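Local coordinates for MaoC domain protein dehydratase (Chloroflexus aurantiacus, PDB 4E3E) that catalyses the reversible dehydration of beta-methylmalyl-CoA to mesaconyl-CoA, a step of the glyoxylate assimilation cycle, at the interface of chains A and B. Coordinates in Å, arbitrary orientation; residue numbers count along the deposited sequence, not the author numbering. Chains: chain A/B, MaoC domain protein dehydratase.

The interface of chains A and B. Residues chain A 234-237; chain B 210, 212, 288, 290.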
loop_
_atom_site.group_PDB
_atom_site.type_symbol
_atom_site.label_atom_id
_atom_site.label_comp_id
_atom_site.label_asym_id
_atom_site.label_seq_id
_atom_site.Cartn_x
_atom_site.Cartn_y
_atom_site.Cartn_z
ATOM N N ASN A 234 -11.349 -8.878 12.826
ATOM C CA ASN A 234 -12.473 -9.789 12.727
ATOM C C ASN A 234 -13.798 -9.140 13.060
ATOM O O ASN A 234 -14.203 -9.076 14.226
ATOM C CB ASN A 234 -12.236 -11.011 13.629
ATOM C CG ASN A 234 -13.184 -12.154 13.329
ATOM O OD1 ASN A 234 -14.342 -11.935 12.970
ATOM N ND2 ASN A 234 -12.696 -13.388 13.484
ATOM N N LEU A 235 -14.482 -8.687 12.019
ATOM C CA LEU A 235 -15.782 -8.054 12.181
ATOM C C LEU A 235 -16.829 -9.072 12.615
ATOM O O LEU A 235 -17.712 -8.743 13.401
ATOM C CB LEU A 235 -16.218 -7.343 10.895
ATOM C CG LEU A 235 -17.554 -6.578 10.935
ATOM C CD1 LEU A 235 -17.564 -5.517 12.033
ATOM C CD2 LEU A 235 -17.873 -5.965 9.570
ATOM N N HIS A 236 -16.724 -10.296 12.095
ATOM C CA HIS A 236 -17.640 -11.385 12.440
ATOM C C HIS A 236 -17.703 -11.554 13.937
ATOM O O HIS A 236 -18.791 -11.685 14.507
ATOM C CB HIS A 236 -17.211 -12.682 11.741
ATOM C CG HIS A 236 -18.089 -13.873 12.040
ATOM N ND1 HIS A 236 -19.438 -13.813 12.005
ATOM C CD2 HIS A 236 -17.762 -15.187 12.352
ATOM C CE1 HIS A 236 -19.949 -15.023 12.300
ATOM N NE2 HIS A 236 -18.920 -15.866 12.506
ATOM N N VAL A 237 -16.541 -11.508 14.591
ATOM C CA VAL A 237 -16.486 -11.604 16.058
ATOM C C VAL A 237 -16.748 -10.260 16.724
ATOM O O VAL A 237 -17.582 -10.160 17.637
ATOM C CB VAL A 237 -15.137 -12.177 16.545
ATOM C CG1 VAL A 237 -14.989 -12.021 18.063
ATOM C CG2 VAL A 237 -15.030 -13.651 16.142
ATOM N N GLY B 210 -9.995 -15.250 12.034
ATOM C CA GLY B 210 -10.837 -14.761 10.945
ATOM C C GLY B 210 -10.463 -13.337 10.569
ATOM O O GLY B 210 -10.157 -12.527 11.447
ATOM N N THR B 212 -11.593 -9.890 8.053
ATOM C CA THR B 212 -12.652 -9.272 7.254
ATOM C C THR B 212 -12.068 -8.552 6.037
ATOM O O THR B 212 -11.089 -7.814 6.155
ATOM C CB THR B 212 -13.485 -8.320 8.120
ATOM O OG1 THR B 212 -13.952 -9.045 9.256
ATOM C CG2 THR B 212 -14.687 -7.753 7.359
ATOM N N THR B 288 -16.071 -12.213 6.529
ATOM C CA THR B 288 -14.888 -12.607 7.328
ATOM C C THR B 288 -14.406 -14.010 6.953
ATOM O O THR B 288 -15.158 -14.978 7.058
ATOM C CB THR B 288 -15.200 -12.513 8.832
ATOM O OG1 THR B 288 -15.681 -11.194 9.112
ATOM C CG2 THR B 288 -13.966 -12.799 9.690
ATOM N N TYR B 290 -12.252 -17.414 7.270
ATOM C CA TYR B 290 -11.574 -18.359 8.157
ATOM C C TYR B 290 -11.034 -19.496 7.313
ATOM O O TYR B 290 -11.450 -19.675 6.169
ATOM C CB TYR B 290 -12.569 -18.967 9.122
ATOM C CG TYR B 290 -13.172 -18.017 10.109
ATOM C CD1 TYR B 290 -14.321 -17.276 9.791
ATOM C CD2 TYR B 290 -12.631 -17.894 11.389
ATOM C CE1 TYR B 290 -14.900 -16.422 10.721
ATOM C CE2 TYR B 290 -13.200 -17.047 12.327
ATOM C CZ TYR B 290 -14.326 -16.312 11.989
ATOM O OH TYR B 290 -14.873 -15.484 12.926
HETATM O O HOH W 1 -10.088 -13.891 14.525
#
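A:Leu235 and A:His236 present their backbone N-H groups to two threonine hydroxyls of chain B, a worked example of a helix N-terminus being capped from both subunits. B:Thr212 OG1 accepts from A:Leu235 N at 2.8 Å, and B:Thr288 OG1 takes the longer, more bent bond from A:His236 N (3.3 Å, 140° at the hydrogen). The hydroxyls also bond to each other, which should fix how both are turned. Within chain A, A:Asn234 acts as the N-cap of helix 235-238: its OD1 accepts a hydrogen bond from A:Val237 N, which lies above the carbonyl plane. With CG anti to the backbone N (chi1 -166°), the same amide sends ND2 across to B:Tyr290 OH, the hydroxyl oxygen lying almost exactly in the amide plane, while the ring is turned 61° from it. An alanine in place of A:Asn234 would probably leave A:Val237 N without its cap and the B:Tyr290 hydroxyl without this donor, loosening the helix end against chain B. The phenol meets the imidazole of A:His236 at its CD2 edge, B:Tyr290 CZ lying in the plane of that ring, while B:Gly210 CA sits over one face of the tyrosine, toward its rim. The protein is a homodimer, and this patch may belong to that dimer. The oxygen of water 1 completes the link, 2.9 Å from A:Asn234 ND2 and 2.8 Å from B:Gly210 N.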